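Local atomic coordinates of hypothetical protein RBSTP0775 (Geobacillus stearothermophilus, PDB entry 1RZ3), a protein that is of unknown function but probably binds ATP and acts as a kinase of the phosphoribulokinase/uridine kinase family. Residues I51-H57 against S125-E131; D59-R65 against F107-D113; V133-R137 against A179-Y183. The contacts are given in a common frame with arbitrary orientation. Numbering follows the deposited sequence.

Contact 1: I51-H57 against S125-E131; sequences ISVCVFH and SDMIMIE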
loop_
_atom_site.group_PDB
_atom_site.type_symbol
_atom_site.label_atom_id
_atom_site.label_comp_id
_atom_site.label_asym_id
_atom_site.label_seq_id
_atom_site.Cartn_x
_atom_site.Cartn_y
_atom_site.Cartn_z
ATOM N N ILE A 51 3.870 12.650 -15.958
ATOM C CA ILE A 51 2.763 11.822 -15.487
ATOM C C ILE A 51 2.139 12.393 -14.215
ATOM O O ILE A 51 2.846 12.671 -13.244
ATOM C CB ILE A 51 3.223 10.380 -15.165
ATOM C CG1 ILE A 51 3.982 9.782 -16.356
ATOM C CG2 ILE A 51 2.015 9.526 -14.787
ATOM C CD1 ILE A 51 3.181 9.692 -17.638
ATOM N N SER A 52 0.819 12.569 -14.221
ATOM C CA SER A 52 0.129 13.066 -13.033
ATOM C C SER A 52 -0.134 11.842 -12.161
ATOM O O SER A 52 -0.842 10.925 -12.577
ATOM C CB SER A 52 -1.198 13.730 -13.398
ATOM O OG SER A 52 -0.984 14.979 -14.031
ATOM N N VAL A 53 0.437 11.842 -10.960
ATOM C CA VAL A 53 0.303 10.718 -10.033
ATOM C C VAL A 53 -0.316 11.110 -8.690
ATOM O O VAL A 53 0.095 12.094 -8.070
ATOM C CB VAL A 53 1.689 10.082 -9.742
ATOM C CG1 VAL A 53 1.529 8.843 -8.857
ATOM C CG2 VAL A 53 2.392 9.730 -11.046
ATOM N N CYS A 54 -1.305 10.329 -8.255
ATOM C CA CYS A 54 -1.981 10.533 -6.971
ATOM C C CYS A 54 -1.462 9.393 -6.082
ATOM O O CYS A 54 -1.459 8.234 -6.497
ATOM C CB CYS A 54 -3.502 10.427 -7.151
ATOM S SG CYS A 54 -4.466 10.631 -5.633
ATOM N N VAL A 55 -1.023 9.715 -4.869
ATOM C CA VAL A 55 -0.462 8.700 -3.979
ATOM C C VAL A 55 -1.251 8.477 -2.689
ATOM O O VAL A 55 -1.702 9.431 -2.056
ATOM C CB VAL A 55 0.988 9.070 -3.578
ATOM C CG1 VAL A 55 1.609 7.942 -2.765
ATOM C CG2 VAL A 55 1.826 9.374 -4.822
ATOM N N PHE A 56 -1.409 7.208 -2.312
ATOM C CA PHE A 56 -2.104 6.823 -1.080
ATOM C C PHE A 56 -1.118 6.009 -0.252
ATOM O O PHE A 56 -0.317 5.252 -0.805
ATOM C CB PHE A 56 -3.334 5.959 -1.387
ATOM C CG PHE A 56 -4.496 6.730 -1.941
ATOM C CD1 PHE A 56 -5.373 7.396 -1.093
ATOM C CD2 PHE A 56 -4.706 6.802 -3.313
ATOM C CE1 PHE A 56 -6.449 8.127 -1.606
ATOM C CE2 PHE A 56 -5.776 7.527 -3.836
ATOM C CZ PHE A 56 -6.648 8.190 -2.982
ATOM N N HIS A 57 -1.177 6.169 1.068
ATOM C CA HIS A 57 -0.292 5.453 1.982
ATOM C C HIS A 57 -1.213 4.697 2.934
ATOM O O HIS A 57 -1.905 5.311 3.743
ATOM C CB HIS A 57 0.570 6.453 2.758
ATOM C CG HIS A 57 1.426 7.320 1.885
ATOM N ND1 HIS A 57 2.641 6.904 1.386
ATOM C CD2 HIS A 57 1.234 8.575 1.413
ATOM C CE1 HIS A 57 3.162 7.866 0.643
ATOM N NE2 HIS A 57 2.329 8.890 0.644
ATOM N N SER A 125 -5.908 12.192 -12.895
ATOM C CA SER A 125 -4.644 11.502 -12.626
ATOM C C SER A 125 -4.388 10.482 -13.735
ATOM O O SER A 125 -5.321 9.855 -14.237
ATOM C CB SER A 125 -4.705 10.742 -11.293
ATOM O OG SER A 125 -4.935 11.600 -10.193
ATOM N N ASP A 126 -3.127 10.316 -14.120
ATOM C CA ASP A 126 -2.778 9.321 -15.130
ATOM C C ASP A 126 -2.561 7.994 -14.405
ATOM O O ASP A 126 -2.874 6.917 -14.929
ATOM C CB ASP A 126 -1.489 9.704 -15.853
ATOM C CG ASP A 126 -1.629 10.983 -16.646
ATOM O OD1 ASP A 126 -2.532 11.053 -17.506
ATOM O OD2 ASP A 126 -0.833 11.914 -16.408
HETATM N N MSE A 127 -2.025 8.086 -13.191
HETATM C CA MSE A 127 -1.750 6.903 -12.388
HETATM C C MSE A 127 -2.065 7.147 -10.923
HETATM O O MSE A 127 -1.939 8.264 -10.426
HETATM C CB MSE A 127 -0.270 6.512 -12.491
HETATM C CG MSE A 127 0.278 6.410 -13.900
HETATM SE SE MSE A 127 2.089 5.665 -13.928
HETATM C CE MSE A 127 2.303 5.504 -15.848
ATOM N N ILE A 128 -2.470 6.082 -10.238
ATOM C CA ILE A 128 -2.769 6.141 -8.818
ATOM C C ILE A 128 -1.773 5.179 -8.193
ATOM O O ILE A 128 -1.689 4.018 -8.601
ATOM C CB ILE A 128 -4.197 5.631 -8.500
ATOM C CG1 ILE A 128 -5.236 6.433 -9.293
ATOM C CG2 ILE A 128 -4.452 5.720 -6.989
ATOM C CD1 ILE A 128 -5.159 7.920 -9.075
HETATM N N MSE A 129 -1.009 5.651 -7.218
HETATM C CA MSE A 129 -0.028 4.789 -6.574
HETATM C C MSE A 129 -0.381 4.554 -5.115
HETATM O O MSE A 129 -0.606 5.497 -4.358
HETATM C CB MSE A 129 1.366 5.396 -6.674
HETATM C CG MSE A 129 2.449 4.454 -6.195
HETATM SE SE MSE A 129 4.167 5.274 -6.320
HETATM C CE MSE A 129 4.398 5.204 -8.237
ATOM N N ILE A 130 -0.429 3.284 -4.734
ATOM C CA ILE A 130 -0.766 2.890 -3.374
ATOM C C ILE A 130 0.369 2.060 -2.783
ATOM O O ILE A 130 0.808 1.083 -3.391
ATOM C CB ILE A 130 -2.067 2.050 -3.369
ATOM C CG1 ILE A 130 -3.193 2.855 -4.028
ATOM C CG2 ILE A 130 -2.436 1.651 -1.944
ATOM C CD1 ILE A 130 -4.482 2.091 -4.208
ATOM N N GLU A 131 0.855 2.458 -1.608
ATOM C CA GLU A 131 1.924 1.720 -0.949
ATOM C C GLU A 131 1.481 1.318 0.448
ATOM O O GLU A 131 0.794 2.077 1.130
ATOM C CB GLU A 131 3.207 2.565 -0.873
ATOM C CG GLU A 131 3.113 3.834 -0.030
ATOM C CD GLU A 131 3.485 3.617 1.430
ATOM O OE1 GLU A 131 3.776 2.464 1.818
ATOM O OE2 GLU A 131 3.489 4.610 2.191
HETATM O O HOH W 1 -1.124 14.741 -16.680
#
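H57 ND1 donates to E131 OE2 (2.6 Å) at the C-terminal ends of the strands, and that oxygen is also hydrogen-bonded to T36 OG1 of the probable Walker A P-loop. At the other end S52 N donates to D126 OD2 (2.8 Å), which water 1 also links to S52 OG, while S52 O accepts from D126 N (2.8 Å) and M127 N (3.1 Å). Between them run the backbone hydrogen bonds of a parallel pairing: C54 N to M127 O (3.1 Å), M129 N to C54 O (2.7 Å), F56 N to M129 O (2.8 Å) and E131 N to F56 O (3.1 Å). Within this chain, strand 53-57 is an outermost strand of the parallel sheet of the P-loop NTPase fold. V53, V55 and the selenomethionines M127 and M129 share one face of the sheet, where V55 and M129 touch S43 and L42 of helix 35-48. On the other, C54 CB meets I128 CD1 (3.6 Å) and F56 CD2 meets I128 CG2 (3.8 Å).

Contact 2: D59-R65 against F107-D113; sequences DDHIVER and FYDHETD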
loop_
_atom_site.group_PDB
_atom_site.type_symbol
_atom_site.label_atom_id
_atom_site.label_comp_id
_atom_site.label_asym_id
_atom_site.label_seq_id
_atom_site.Cartn_x
_atom_site.Cartn_y
_atom_site.Cartn_z
ATOM N N ASP A 59 -0.859 3.167 5.693
ATOM C CA ASP A 59 -0.733 3.376 7.137
ATOM C C ASP A 59 -1.592 4.559 7.586
ATOM O O ASP A 59 -1.853 4.723 8.777
ATOM C CB ASP A 59 0.722 3.615 7.541
ATOM C CG ASP A 59 1.569 2.364 7.423
ATOM O OD1 ASP A 59 1.070 1.273 7.779
ATOM O OD2 ASP A 59 2.734 2.469 6.983
ATOM N N ASP A 60 -2.022 5.385 6.633
ATOM C CA ASP A 60 -2.881 6.530 6.947
ATOM C C ASP A 60 -4.302 6.043 7.212
ATOM O O ASP A 60 -5.100 6.739 7.845
ATOM C CB ASP A 60 -2.994 7.509 5.763
ATOM C CG ASP A 60 -1.731 8.310 5.513
ATOM O OD1 ASP A 60 -0.987 8.583 6.472
ATOM O OD2 ASP A 60 -1.502 8.692 4.343
ATOM N N HIS A 61 -4.623 4.845 6.735
ATOM C CA HIS A 61 -5.995 4.370 6.855
ATOM C C HIS A 61 -6.284 3.192 7.770
ATOM O O HIS A 61 -7.114 2.337 7.453
ATOM C CB HIS A 61 -6.521 4.090 5.449
ATOM C CG HIS A 61 -6.254 5.206 4.487
ATOM N ND1 HIS A 61 -6.819 6.456 4.628
ATOM C CD2 HIS A 61 -5.430 5.284 3.416
ATOM C CE1 HIS A 61 -6.351 7.257 3.686
ATOM N NE2 HIS A 61 -5.507 6.571 2.938
ATOM N N ILE A 62 -5.611 3.162 8.911
ATOM C CA ILE A 62 -5.817 2.101 9.885
ATOM C C ILE A 62 -6.829 2.566 10.932
ATOM O O ILE A 62 -7.160 3.758 11.009
ATOM C CB ILE A 62 -4.499 1.727 10.586
ATOM C CG1 ILE A 62 -3.911 2.952 11.294
ATOM C CG2 ILE A 62 -3.514 1.172 9.568
ATOM C CD1 ILE A 62 -2.706 2.645 12.143
ATOM N N VAL A 63 -7.322 1.620 11.725
ATOM C CA VAL A 63 -8.292 1.914 12.770
ATOM C C VAL A 63 -7.616 2.399 14.051
ATOM O O VAL A 63 -6.398 2.331 14.185
ATOM C CB VAL A 63 -9.140 0.670 13.096
ATOM C CG1 VAL A 63 -9.880 0.210 11.848
ATOM C CG2 VAL A 63 -8.243 -0.449 13.625
ATOM N N GLU A 64 -8.423 2.890 14.987
ATOM C CA GLU A 64 -7.928 3.392 16.269
ATOM C C GLU A 64 -7.281 2.269 17.088
ATOM O O GLU A 64 -7.585 1.093 16.886
ATOM C CB GLU A 64 -9.089 3.996 17.062
ATOM C CG GLU A 64 -10.228 3.014 17.272
ATOM C CD GLU A 64 -11.485 3.663 17.811
ATOM O OE1 GLU A 64 -11.451 4.188 18.944
ATOM O OE2 GLU A 64 -12.509 3.644 17.095
ATOM N N ARG A 65 -6.401 2.643 18.014
ATOM C CA ARG A 65 -5.709 1.670 18.863
ATOM C C ARG A 65 -6.677 0.699 19.534
ATOM O O ARG A 65 -6.454 -0.511 19.546
ATOM C CB ARG A 65 -4.903 2.389 19.950
ATOM C CG ARG A 65 -3.758 3.243 19.439
ATOM C CD ARG A 65 -3.117 4.038 20.571
ATOM N NE ARG A 65 -2.120 4.983 20.075
ATOM C CZ ARG A 65 -1.520 5.907 20.820
ATOM N NH1 ARG A 65 -1.810 6.022 22.110
ATOM N NH2 ARG A 65 -0.625 6.722 20.274
ATOM N N PHE A 107 -8.361 9.998 7.852
ATOM C CA PHE A 107 -6.916 9.847 7.916
ATOM C C PHE A 107 -6.497 9.710 9.374
ATOM O O PHE A 107 -6.833 10.552 10.205
ATOM C CB PHE A 107 -6.232 11.047 7.257
ATOM C CG PHE A 107 -6.155 10.942 5.754
ATOM C CD1 PHE A 107 -4.983 10.523 5.135
ATOM C CD2 PHE A 107 -7.261 11.236 4.963
ATOM C CE1 PHE A 107 -4.906 10.397 3.744
ATOM C CE2 PHE A 107 -7.199 11.115 3.574
ATOM C CZ PHE A 107 -6.013 10.693 2.963
ATOM N N TYR A 108 -5.769 8.641 9.677
ATOM C CA TYR A 108 -5.334 8.372 11.041
ATOM C C TYR A 108 -4.110 9.154 11.507
ATOM O O TYR A 108 -3.086 9.206 10.822
ATOM C CB TYR A 108 -5.051 6.880 11.208
ATOM C CG TYR A 108 -4.735 6.475 12.626
ATOM C CD1 TYR A 108 -5.701 6.566 13.625
ATOM C CD2 TYR A 108 -3.477 5.978 12.965
ATOM C CE1 TYR A 108 -5.427 6.168 14.929
ATOM C CE2 TYR A 108 -3.188 5.577 14.272
ATOM C CZ TYR A 108 -4.171 5.675 15.245
ATOM O OH TYR A 108 -3.910 5.267 16.532
ATOM N N ASP A 109 -4.230 9.756 12.687
ATOM C CA ASP A 109 -3.136 10.504 13.292
ATOM C C ASP A 109 -2.591 9.591 14.383
ATOM O O ASP A 109 -3.224 9.406 15.423
ATOM C CB ASP A 109 -3.641 11.808 13.916
ATOM C CG ASP A 109 -2.507 12.718 14.357
ATOM O OD1 ASP A 109 -1.623 12.253 15.108
ATOM O OD2 ASP A 109 -2.498 13.900 13.952
ATOM N N HIS A 110 -1.423 9.011 14.125
ATOM C CA HIS A 110 -0.772 8.085 15.048
ATOM C C HIS A 110 -0.479 8.671 16.431
ATOM O O HIS A 110 -0.582 7.973 17.441
ATOM C CB HIS A 110 0.525 7.574 14.415
ATOM C CG HIS A 110 0.328 6.929 13.078
ATOM N ND1 HIS A 110 -0.262 5.692 12.925
ATOM C CD2 HIS A 110 0.610 7.365 11.826
ATOM C CE1 HIS A 110 -0.335 5.394 11.640
ATOM N NE2 HIS A 110 0.186 6.394 10.951
ATOM N N GLU A 111 -0.116 9.949 16.476
ATOM C CA GLU A 111 0.198 10.609 17.740
ATOM C C GLU A 111 -1.017 10.804 18.642
ATOM O O GLU A 111 -0.972 10.484 19.829
ATOM C CB GLU A 111 0.850 11.969 17.477
ATOM C CG GLU A 111 2.151 11.895 16.696
ATOM C CD GLU A 111 2.758 13.265 16.446
ATOM O OE1 GLU A 111 2.092 14.103 15.799
ATOM O OE2 GLU A 111 3.902 13.505 16.897
ATOM N N THR A 112 -2.101 11.325 18.079
ATOM C CA THR A 112 -3.316 11.581 18.848
ATOM C C THR A 112 -4.321 10.435 18.829
ATOM O O THR A 112 -5.360 10.509 19.482
ATOM C CB THR A 112 -4.034 12.841 18.333
ATOM O OG1 THR A 112 -4.451 12.630 16.977
ATOM C CG2 THR A 112 -3.104 14.046 18.389
ATOM N N ASP A 113 -4.014 9.378 18.083
ATOM C CA ASP A 113 -4.906 8.228 17.973
ATOM C C ASP A 113 -6.327 8.676 17.628
ATOM O O ASP A 113 -7.301 8.229 18.228
ATOM C CB ASP A 113 -4.896 7.417 19.277
ATOM C CG ASP A 113 -5.815 6.204 19.222
ATOM O OD1 ASP A 113 -5.795 5.474 18.206
ATOM O OD2 ASP A 113 -6.556 5.975 20.203
HETATM O O HOH W 2 -2.723 10.230 8.214
HETATM O O HOH W 3 0.927 7.349 7.780
HETATM O O HOH W 4 -0.819 4.912 17.810
#
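Three direct hydrogen bonds join the segments. Y108 N donates to D60 O (2.7 Å), tying D60 of the 3-10 segment to strand 102-109; R65 N donates to D113 OD1 (2.9 Å), and R65 NH2 to H110 O (3.1 Å). D113 OD1 is shared, since it also accepts a hydrogen bond from Y108 OH (2.5 Å), which is in turn hydrogen-bonded to R68. Water extends this network: water 2 donates to D60 OD1 and Y108 O, and water 4 accepts from R65 NE and donates to H110 O. Segment 107-113 contains the end of one strand of a β-hairpin, 102-109 with 114-121, and its connection is shaped by an Asx motif in which D109 OD1 accepts from T112 N (3.1 Å). The loop following strand 53-57 lies along the end of strand 102-109 and the turn that follows. One aromatic pair crosses the segments: the edge of H61 points at the face of F107 in a T-shaped contact, centroids 4.7 Å apart and planes at 64°. I62 adds packing: I62 CG1 lies 3.5 Å from Y108 CD2, an apolar contact, and I62 CD1 approaches the edge of the H110 ring at CE1 (3.7 Å).

Contact 3: V133-R137 against A179-Y183; sequences VFLQR and AEDYY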
loop_
_atom_site.group_PDB
_atom_site.type_symbol
_atom_site.label_atom_id
_atom_site.label_comp_id
_atom_site.label_asym_id
_atom_site.label_seq_id
_atom_site.Cartn_x
_atom_site.Cartn_y
_atom_site.Cartn_z
ATOM N N VAL A 133 1.546 -2.328 3.578
ATOM C CA VAL A 133 1.779 -3.737 3.850
ATOM C C VAL A 133 0.513 -4.530 3.533
ATOM O O VAL A 133 -0.598 -3.994 3.601
ATOM C CB VAL A 133 2.169 -3.962 5.332
ATOM C CG1 VAL A 133 1.053 -3.495 6.241
ATOM C CG2 VAL A 133 2.479 -5.427 5.572
ATOM N N PHE A 134 0.697 -5.795 3.165
ATOM C CA PHE A 134 -0.399 -6.703 2.848
ATOM C C PHE A 134 -1.324 -6.159 1.756
ATOM O O PHE A 134 -2.538 -6.312 1.851
ATOM C CB PHE A 134 -1.242 -6.987 4.105
ATOM C CG PHE A 134 -0.432 -7.264 5.349
ATOM C CD1 PHE A 134 0.605 -8.194 5.335
ATOM C CD2 PHE A 134 -0.732 -6.613 6.548
ATOM C CE1 PHE A 134 1.334 -8.477 6.497
ATOM C CE2 PHE A 134 -0.009 -6.888 7.721
ATOM C CZ PHE A 134 1.026 -7.822 7.693
ATOM N N LEU A 135 -0.760 -5.534 0.726
ATOM C CA LEU A 135 -1.574 -4.971 -0.351
ATOM C C LEU A 135 -2.247 -6.011 -1.234
ATOM O O LEU A 135 -3.288 -5.742 -1.832
ATOM C CB LEU A 135 -0.730 -4.081 -1.263
ATOM C CG LEU A 135 -0.222 -2.728 -0.772
ATOM C CD1 LEU A 135 0.372 -1.982 -1.974
ATOM C CD2 LEU A 135 -1.366 -1.918 -0.163
ATOM N N GLN A 136 -1.642 -7.191 -1.332
ATOM C CA GLN A 136 -2.181 -8.227 -2.193
ATOM C C GLN A 136 -3.162 -9.197 -1.560
ATOM O O GLN A 136 -3.295 -10.337 -2.005
ATOM C CB GLN A 136 -1.026 -8.973 -2.864
ATOM C CG GLN A 136 -0.210 -8.046 -3.758
ATOM C CD GLN A 136 0.942 -8.743 -4.436
ATOM O OE1 GLN A 136 2.016 -8.929 -3.851
ATOM N NE2 GLN A 136 0.724 -9.146 -5.673
ATOM N N ARG A 137 -3.861 -8.754 -0.520
ATOM C CA ARG A 137 -4.858 -9.625 0.073
ATOM C C ARG A 137 -5.947 -9.756 -1.004
ATOM O O ARG A 137 -6.163 -8.834 -1.798
ATOM C CB ARG A 137 -5.397 -9.044 1.387
ATOM C CG ARG A 137 -5.849 -7.606 1.351
ATOM C CD ARG A 137 -6.398 -7.187 2.724
ATOM N NE ARG A 137 -5.387 -6.696 3.664
ATOM C CZ ARG A 137 -5.192 -7.189 4.885
ATOM N NH1 ARG A 137 -5.926 -8.205 5.328
ATOM N NH2 ARG A 137 -4.292 -6.639 5.689
ATOM N N ALA A 179 2.562 -12.127 11.577
ATOM C CA ALA A 179 1.612 -11.616 10.590
ATOM C C ALA A 179 2.248 -11.706 9.204
ATOM O O ALA A 179 1.608 -12.122 8.237
ATOM C CB ALA A 179 1.251 -10.178 10.906
ATOM N N GLU A 180 3.516 -11.313 9.118
ATOM C CA GLU A 180 4.247 -11.360 7.859
ATOM C C GLU A 180 4.355 -12.797 7.350
ATOM O O GLU A 180 4.153 -13.063 6.163
ATOM C CB GLU A 180 5.635 -10.745 8.045
ATOM C CG GLU A 180 5.574 -9.275 8.420
ATOM C CD GLU A 180 6.929 -8.685 8.737
ATOM O OE1 GLU A 180 7.924 -9.441 8.784
ATOM O OE2 GLU A 180 6.997 -7.458 8.945
ATOM N N ASP A 181 4.658 -13.733 8.246
ATOM C CA ASP A 181 4.754 -15.132 7.839
ATOM C C ASP A 181 3.399 -15.617 7.337
ATOM O O ASP A 181 3.322 -16.375 6.371
ATOM C CB ASP A 181 5.214 -16.013 9.006
ATOM C CG ASP A 181 6.660 -15.768 9.391
ATOM O OD1 ASP A 181 7.391 -15.114 8.617
ATOM O OD2 ASP A 181 7.071 -16.245 10.470
ATOM N N TYR A 182 2.332 -15.177 8.000
ATOM C CA TYR A 182 0.977 -15.558 7.615
ATOM C C TYR A 182 0.686 -15.057 6.199
ATOM O O TYR A 182 0.169 -15.791 5.353
ATOM C CB TYR A 182 -0.040 -14.947 8.584
ATOM C CG TYR A 182 -1.472 -15.348 8.299
ATOM C CD1 TYR A 182 -1.944 -16.617 8.640
ATOM C CD2 TYR A 182 -2.351 -14.467 7.663
ATOM C CE1 TYR A 182 -3.254 -17.000 8.357
ATOM C CE2 TYR A 182 -3.661 -14.838 7.372
ATOM C CZ TYR A 182 -4.106 -16.108 7.724
ATOM O OH TYR A 182 -5.400 -16.479 7.450
ATOM N N TYR A 183 1.025 -13.798 5.952
ATOM C CA TYR A 183 0.800 -13.185 4.645
ATOM C C TYR A 183 1.563 -13.922 3.548
ATOM O O TYR A 183 0.991 -14.308 2.523
ATOM C CB TYR A 183 1.233 -11.717 4.694
ATOM C CG TYR A 183 1.048 -10.959 3.396
ATOM C CD1 TYR A 183 -0.186 -10.939 2.745
ATOM C CD2 TYR A 183 2.094 -10.221 2.847
ATOM C CE1 TYR A 183 -0.373 -10.199 1.578
ATOM C CE2 TYR A 183 1.916 -9.473 1.679
ATOM C CZ TYR A 183 0.678 -9.469 1.052
ATOM O OH TYR A 183 0.488 -8.733 -0.097
#
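V133, just beyond strand 127-132, makes no contact with 179-183. F134 makes most of the contact. Its ring projects edge-on to the face of Y183 in a T-shaped pair, with centroids 5.1 Å apart, planes at 74°, and F134 CD1 3.4 Å from Y183 CG. F134 CA sits over the same face, 3.8 Å from the ring centroid, as a CH-pi contact, so backbone and side chain both press on one tyrosine. The far end of the F134 ring reaches the helix itself, F134 CZ lying 4.0 Å from A179 CB and F134 CE1 4.3 Å from E180 CA. A179 and Y183 are one helical turn apart, joined by the hydrogen bond from Y183 N to A179 O (2.9 Å), and so present one side of the helix to the loop. F134 begins a type I β-turn ending at R137, placed beyond the C-terminal ends of the parallel strands in this P-loop NTPase fold. The CA-to-CB bond of L135 points away from 179-183. At Q136 the backbone N donates to Y183 OH (2.9 Å). That hydroxyl is also hydrogen-bonded to D28 OD2, and L135 N to D28 OD1, so D28 joins turn and helix through its two carboxylate oxygens. R137 is peripheral here, its N 4.3 Å from Y183 CE1. Helix 75-82 meets the turn through Y80, which pairs edge-to-face with F134 and takes both a hydrogen bond and a cation-pi contact from the R137 guanidinium.

From the N terminus, helix 3-15, strand 23-29 and helix 35-48 precede strand 53-57, which leads into loop 59-65; the chain then passes through three helices before the hairpin strand 102-109. There contact 2 closes the inner loop, tying the loop after the outermost strand to the hairpin. After strand 114-121 the chain returns as 125-131, and contact 1 closes the larger loop within which contact 2 is nested. The two touch where F56 CD1 lies 4.1 Å from H61 NE2. Contact 3 follows in series: it joins the loop after strand 127-132 to helix 169-187, closing a loop that includes strand 146-150. I130 O and L135 CD1 (3.4 Å) link contacts 1 and 3, whereas contacts 2 and 3 do not touch.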